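GNAT family acetyltransferase (Mycobacterium smegmatis, PDB 6C30) probably transfers an acetyl group from acetyl-CoA to amino groups of its substrates, as a RimJ-type N-acetyltransferase of the GNAT family. Local coordinates at residues A[172-177]-A[192-197]; A[112-117]-A[148-153]. All blocks are in the same frame, centred on the assembly; numbering follows the deposited sequence.

How the contacts relate
Both contacts belong to one mixed sheet of the GNAT fold, with their centres about 10 Å apart. Contact 2 pairs strand 114-121 with strand 150-155 in parallel; contact 1 pairs strand 172-180 with strand 186-196 antiparallel, and strands 150-155 and 186-196 are neighbours. A salt bridge crosses the seam, Arg150 NH2 to Glu174 OE1 at 2.8 Å, and joins the Arg172-Glu174 and Arg150-Glu152 pairs into one network. Ala197 N lies 2.8 Å from His149 O, a probable hydrogen bond. In GNAT enzymes the two central parallel strands splay apart to form the acetyl-CoA cleft; in this apo model contact 2 probably lies where they still pair, with contact 1 in the strands beyond.

Contact 1. Residues A[172-177]-A[192-197]; sequences REEGLL and LVAITA
A classic beta bulge marks this antiparallel pairing: Glu174 and Gly175 both face Leu192 across the strands. Leu192 O takes a nearly straight bond from Glu174 N at 2.8 Å and a weak one from Gly175 N at 3.3 Å, while Leu192 N donates back to Gly175 O. Before the bulge the ladder is regular, with Arg172 and Ala194 bonded to each other through both backbone groups. The next pair, Glu173 with Val193, is non-hydrogen-bonded and lies between the Arg172-Ala194 pair and the bulge; here Val193 CA comes within 3.0 Å of Arg172 O in a CA-H...O contact. The bulge shifts the register by one in the GNAT sheet, and Glu174, the extra residue, points its side chain toward strand 186-196. Its CG stands beside the backbone N (chi1 -72°) and its carboxylate passes over the Ala194 methyl, OE1 lying 3.4 Å from CB. The two oxygens have separate partners: OE2 takes a salt bridge from Arg172 NH1 at 2.9 Å, on its anti side but tilted out of the carboxylate plane, whereas OE1 forms a salt bridge with Arg150 of strand 150-155. Arg172 bends at chi3 (-80°), and its guanidinium lies with one face over Ala194 O, 3.5 Å from the plane and offset toward the rim. NE makes a second salt bridge, to Glu199, so two acidic residues hold the group. Beyond the bulge, Leu177 CD1 rests against Leu192 CB at 4.1 Å. On the other face of the sheet Val193 CG1 meets Glu173 CG at 4.0 Å, and the carboxylate of Glu173 continues to Arg163.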
loop_
_atom_site.group_PDB
_atom_site.type_symbol
_atom_site.label_atom_id
_atom_site.label_comp_id
_atom_site.label_asym_id
_atom_site.label_seq_id
_atom_site.Cartn_x
_atom_site.Cartn_y
_atom_site.Cartn_z
ATOM N N ARG A 172 1.800 -27.862 -10.354
ATOM C CA ARG A 172 2.120 -29.207 -10.839
ATOM C C ARG A 172 3.015 -29.159 -12.066
ATOM O O ARG A 172 2.748 -28.382 -12.972
ATOM C CB ARG A 172 0.853 -29.965 -11.236
ATOM C CG ARG A 172 -0.180 -30.160 -10.153
ATOM C CD ARG A 172 -1.480 -30.709 -10.769
ATOM N NE ARG A 172 -2.278 -29.654 -11.389
ATOM C CZ ARG A 172 -2.285 -29.363 -12.690
ATOM N NH1 ARG A 172 -1.544 -30.061 -13.542
ATOM N NH2 ARG A 172 -3.048 -28.371 -13.133
ATOM N N GLU A 173 4.027 -30.011 -12.146
ATOM C CA GLU A 173 4.766 -30.154 -13.409
ATOM C C GLU A 173 3.875 -30.788 -14.480
ATOM O O GLU A 173 3.277 -31.850 -14.245
ATOM C CB GLU A 173 6.022 -31.006 -13.220
ATOM C CG GLU A 173 7.105 -30.328 -12.397
ATOM C CD GLU A 173 8.371 -31.156 -12.310
ATOM O OE1 GLU A 173 8.452 -32.204 -12.987
ATOM O OE2 GLU A 173 9.282 -30.765 -11.554
ATOM N N GLU A 174 3.794 -30.152 -15.648
ATOM C CA GLU A 174 2.989 -30.673 -16.752
ATOM C C GLU A 174 3.826 -31.097 -17.944
ATOM O O GLU A 174 3.396 -31.932 -18.723
ATOM C CB GLU A 174 1.950 -29.635 -17.201
ATOM C CG GLU A 174 0.835 -29.471 -16.183
ATOM C CD GLU A 174 -0.389 -28.777 -16.729
ATOM O OE1 GLU A 174 -0.251 -27.890 -17.589
ATOM O OE2 GLU A 174 -1.500 -29.125 -16.285
ATOM N N GLY A 175 5.014 -30.533 -18.105
ATOM C CA GLY A 175 5.818 -30.906 -19.250
ATOM C C GLY A 175 7.167 -30.242 -19.295
ATOM O O GLY A 175 7.499 -29.437 -18.427
ATOM N N LEU A 176 7.951 -30.596 -20.306
ATOM C CA LEU A 176 9.264 -30.012 -20.529
ATOM C C LEU A 176 9.278 -29.406 -21.919
ATOM O O LEU A 176 9.127 -30.111 -22.928
ATOM C CB LEU A 176 10.376 -31.058 -20.373
ATOM C CG LEU A 176 11.794 -30.522 -20.595
ATOM C CD1 LEU A 176 12.181 -29.534 -19.498
ATOM C CD2 LEU A 176 12.798 -31.664 -20.676
ATOM N N LEU A 177 9.424 -28.088 -21.965
ATOM C CA LEU A 177 9.414 -27.346 -23.215
ATOM C C LEU A 177 10.841 -27.231 -23.730
ATOM O O LEU A 177 11.665 -26.528 -23.148
ATOM C CB LEU A 177 8.780 -25.964 -23.000
ATOM C CG LEU A 177 7.484 -25.959 -22.199
ATOM C CD1 LEU A 177 6.990 -24.529 -22.046
ATOM C CD2 LEU A 177 6.418 -26.855 -22.855
ATOM N N LEU A 192 7.229 -26.668 -17.710
ATOM C CA LEU A 192 5.940 -26.016 -17.632
ATOM C C LEU A 192 5.227 -26.545 -16.402
ATOM O O LEU A 192 5.076 -27.764 -16.247
ATOM C CB LEU A 192 5.114 -26.292 -18.895
ATOM C CG LEU A 192 3.700 -25.720 -18.925
ATOM C CD1 LEU A 192 3.743 -24.201 -18.951
ATOM C CD2 LEU A 192 2.910 -26.251 -20.120
ATOM N N VAL A 193 4.798 -25.642 -15.531
ATOM C CA VAL A 193 4.036 -26.035 -14.349
ATOM C C VAL A 193 2.697 -25.292 -14.361
ATOM O O VAL A 193 2.572 -24.254 -15.010
ATOM C CB VAL A 193 4.811 -25.762 -13.031
ATOM C CG1 VAL A 193 6.175 -26.447 -13.048
ATOM C CG2 VAL A 193 4.963 -24.262 -12.776
ATOM N N ALA A 194 1.686 -25.817 -13.665
ATOM C CA ALA A 194 0.353 -25.244 -13.759
ATOM C C ALA A 194 -0.515 -25.592 -12.563
ATOM O O ALA A 194 -0.255 -26.554 -11.832
ATOM C CB ALA A 194 -0.343 -25.710 -15.035
ATOM N N ILE A 195 -1.556 -24.799 -12.380
ATOM C CA ILE A 195 -2.580 -25.093 -11.390
ATOM C C ILE A 195 -3.910 -24.577 -11.939
ATOM O O ILE A 195 -3.937 -23.576 -12.659
ATOM C CB ILE A 195 -2.219 -24.462 -10.012
ATOM C CG1 ILE A 195 -3.190 -24.935 -8.925
ATOM C CG2 ILE A 195 -2.158 -22.923 -10.080
ATOM C CD1 ILE A 195 -2.827 -24.450 -7.522
ATOM N N THR A 196 -5.008 -25.277 -11.653
ATOM C CA THR A 196 -6.306 -24.809 -12.136
ATOM C C THR A 196 -7.195 -24.439 -10.949
ATOM O O THR A 196 -6.897 -24.792 -9.808
ATOM C CB THR A 196 -7.015 -25.850 -13.052
ATOM O OG1 THR A 196 -7.377 -27.014 -12.293
ATOM C CG2 THR A 196 -6.121 -26.256 -14.219
ATOM N N ALA A 197 -8.270 -23.707 -11.233
ATOM C CA ALA A 197 -9.097 -23.115 -10.188
ATOM C C ALA A 197 -9.696 -24.165 -9.255
ATOM O O ALA A 197 -9.833 -23.917 -8.057
ATOM C CB ALA A 197 -10.188 -22.271 -10.806
#

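Contact 2. Residues A[112-117]-A[148-153]; sequences LRSAWI and LHRIEA
Ala115, Leu148, Ile117 and Ile151 make the tightly packed face of this parallel strand pair. The Ala115 methyl sits between two branch ends, with CB 3.8 Å from both Leu148 CD1 and Ile151 CD1. One step on, Ile117 crosses Ile151 at about a right angle, and their CG2 methyls meet at 3.6 Å. The backbone ties here are short: Glu152 N donates to Ala115 O at 2.9 Å, and Ile117 N to Glu152 O at 2.8 Å. Ala115 N reaches Arg150 O through a longer, bent bond of 3.2 Å. Arg113 O accepts from two backbone N-H groups, those of Arg150 and His149, the latter short at 2.7 Å. The opposite face carries Ser114, Arg150 and Glu152, with Trp116 CB against Glu152 CG. Arg150 runs extended from CG to NE, chi4 (-79°) then turns CZ aside, and NH1 bonds Ser114 OG at 3.0 Å, with the oxygen close to the guanidinium plane. NH1 and NH2 together grip a single oxygen, Glu152 OE2, end-on: NH2 meets it at that oxygen's anti lone pair, whereas NH1 comes from above the carboxylate plane. NH2 also forms a salt bridge with Glu174. At the exposed end, a water donates to Leu112 O and meets His149 ND1 in the plane of the ring, while Glu198 takes His149 NE2. The two strands are the central parallel pair of the GNAT fold, consistent with those that open to the acetyl-CoA site; helix 130-143 of their beta-alpha-beta unit packs over Ile117 and Ile151, with strands 97-105 and 186-196 flanking within the sheet.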
loop_
_atom_site.group_PDB
_atom_site.type_symbol
_atom_site.label_atom_id
_atom_site.label_comp_id
_atom_site.label_asym_id
_atom_site.label_seq_id
_atom_site.Cartn_x
_atom_site.Cartn_y
_atom_site.Cartn_z
ATOM N N LEU A 112 -10.643 -20.915 -22.753
ATOM C CA LEU A 112 -9.307 -21.211 -22.242
ATOM C C LEU A 112 -9.128 -20.629 -20.834
ATOM O O LEU A 112 -8.839 -21.371 -19.899
ATOM C CB LEU A 112 -8.233 -20.681 -23.196
ATOM C CG LEU A 112 -6.771 -20.867 -22.772
ATOM C CD1 LEU A 112 -6.477 -22.312 -22.367
ATOM C CD2 LEU A 112 -5.828 -20.429 -23.891
ATOM N N ARG A 113 -9.301 -19.313 -20.696
ATOM C CA ARG A 113 -9.271 -18.654 -19.388
ATOM C C ARG A 113 -7.984 -18.994 -18.648
ATOM O O ARG A 113 -7.995 -19.484 -17.515
ATOM C CB ARG A 113 -10.485 -19.051 -18.548
ATOM C CG ARG A 113 -11.803 -18.903 -19.288
ATOM C CD ARG A 113 -12.954 -19.258 -18.377
ATOM N NE ARG A 113 -14.110 -19.716 -19.139
ATOM C CZ ARG A 113 -15.279 -20.031 -18.597
ATOM N NH1 ARG A 113 -15.447 -19.931 -17.283
ATOM N NH2 ARG A 113 -16.280 -20.439 -19.368
ATOM N N SER A 114 -6.875 -18.767 -19.331
ATOM C CA SER A 114 -5.573 -19.153 -18.812
ATOM C C SER A 114 -4.608 -17.984 -18.953
ATOM O O SER A 114 -4.857 -17.056 -19.709
ATOM C CB SER A 114 -5.061 -20.398 -19.553
ATOM O OG SER A 114 -3.848 -20.894 -19.008
ATOM N N ALA A 115 -3.516 -18.035 -18.207
ATOM C CA ALA A 115 -2.470 -17.020 -18.277
ATOM C C ALA A 115 -1.198 -17.608 -17.701
ATOM O O ALA A 115 -1.244 -18.655 -17.047
ATOM C CB ALA A 115 -2.873 -15.769 -17.506
ATOM N N TRP A 116 -0.062 -16.969 -17.955
ATOM C CA TRP A 116 1.134 -17.341 -17.215
ATOM C C TRP A 116 1.366 -16.354 -16.091
ATOM O O TRP A 116 0.808 -15.252 -16.080
ATOM C CB TRP A 116 2.390 -17.450 -18.102
ATOM C CG TRP A 116 2.791 -16.283 -18.981
ATOM C CD1 TRP A 116 2.705 -16.237 -20.344
ATOM C CD2 TRP A 116 3.419 -15.050 -18.580
ATOM N NE1 TRP A 116 3.206 -15.043 -20.812
ATOM C CE2 TRP A 116 3.644 -14.296 -19.755
ATOM C CE3 TRP A 116 3.787 -14.501 -17.344
ATOM C CZ2 TRP A 116 4.229 -13.028 -19.734
ATOM C CZ3 TRP A 116 4.371 -13.228 -17.325
ATOM C CH2 TRP A 116 4.587 -12.516 -18.516
ATOM N N ILE A 117 2.164 -16.793 -15.125
ATOM C CA ILE A 117 2.585 -15.946 -14.010
ATOM C C ILE A 117 4.109 -16.000 -13.918
ATOM O O ILE A 117 4.722 -17.044 -14.141
ATOM C CB ILE A 117 1.930 -16.395 -12.680
ATOM C CG1 ILE A 117 2.132 -15.348 -11.586
ATOM C CG2 ILE A 117 2.447 -17.764 -12.226
ATOM C CD1 ILE A 117 1.169 -15.555 -10.442
ATOM N N LEU A 148 -10.241 -16.280 -14.222
ATOM C CA LEU A 148 -9.476 -17.284 -14.940
ATOM C C LEU A 148 -9.657 -18.682 -14.351
ATOM O O LEU A 148 -10.049 -18.851 -13.186
ATOM C CB LEU A 148 -7.987 -16.909 -14.953
ATOM C CG LEU A 148 -7.673 -15.603 -15.687
ATOM C CD1 LEU A 148 -6.179 -15.299 -15.619
ATOM C CD2 LEU A 148 -8.140 -15.657 -17.141
ATOM N N HIS A 149 -9.371 -19.677 -15.186
ATOM C CA HIS A 149 -9.490 -21.085 -14.824
ATOM C C HIS A 149 -8.140 -21.768 -14.574
ATOM O O HIS A 149 -8.062 -22.762 -13.863
ATOM C CB HIS A 149 -10.252 -21.835 -15.925
ATOM C CG HIS A 149 -10.328 -23.313 -15.705
ATOM N ND1 HIS A 149 -9.558 -24.213 -16.409
ATOM C CD2 HIS A 149 -11.064 -24.046 -14.835
ATOM C CE1 HIS A 149 -9.826 -25.439 -15.993
ATOM N NE2 HIS A 149 -10.735 -25.364 -15.035
ATOM N N ARG A 150 -7.075 -21.212 -15.141
ATOM C CA ARG A 150 -5.774 -21.865 -15.116
ATOM C C ARG A 150 -4.660 -20.826 -15.102
ATOM O O ARG A 150 -4.755 -19.804 -15.779
ATOM C CB ARG A 150 -5.644 -22.791 -16.329
ATOM C CG ARG A 150 -4.321 -23.518 -16.485
ATOM C CD ARG A 150 -4.388 -24.540 -17.640
ATOM N NE ARG A 150 -3.100 -25.202 -17.829
ATOM C CZ ARG A 150 -2.069 -24.652 -18.460
ATOM N NH1 ARG A 150 -2.187 -23.436 -18.984
ATOM N NH2 ARG A 150 -0.928 -25.318 -18.573
ATOM N N ILE A 151 -3.621 -21.092 -14.319
ATOM C CA ILE A 151 -2.397 -20.305 -14.354
ATOM C C ILE A 151 -1.208 -21.243 -14.524
ATOM O O ILE A 151 -1.114 -22.281 -13.852
ATOM C CB ILE A 151 -2.234 -19.458 -13.080
ATOM C CG1 ILE A 151 -3.337 -18.391 -13.000
ATOM C CG2 ILE A 151 -0.854 -18.810 -13.018
ATOM C CD1 ILE A 151 -3.300 -17.366 -14.123
ATOM N N GLU A 152 -0.307 -20.899 -15.441
ATOM C CA GLU A 152 0.897 -21.683 -15.658
ATOM C C GLU A 152 2.142 -20.839 -15.435
ATOM O O GLU A 152 2.058 -19.610 -15.356
ATOM C CB GLU A 152 0.920 -22.261 -17.075
ATOM C CG GLU A 152 1.035 -21.184 -18.149
ATOM C CD GLU A 152 1.021 -21.730 -19.564
ATOM O OE1 GLU A 152 1.512 -21.023 -20.465
ATOM O OE2 GLU A 152 0.513 -22.853 -19.795
ATOM N N ALA A 153 3.283 -21.505 -15.327
ATOM C CA ALA A 153 4.574 -20.824 -15.224
ATOM C C ALA A 153 5.636 -21.675 -15.886
ATOM O O ALA A 153 5.473 -22.895 -16.035
ATOM C CB ALA A 153 4.949 -20.552 -13.770
HETATM O O HOH W 1 -7.923 -23.600 -18.532
#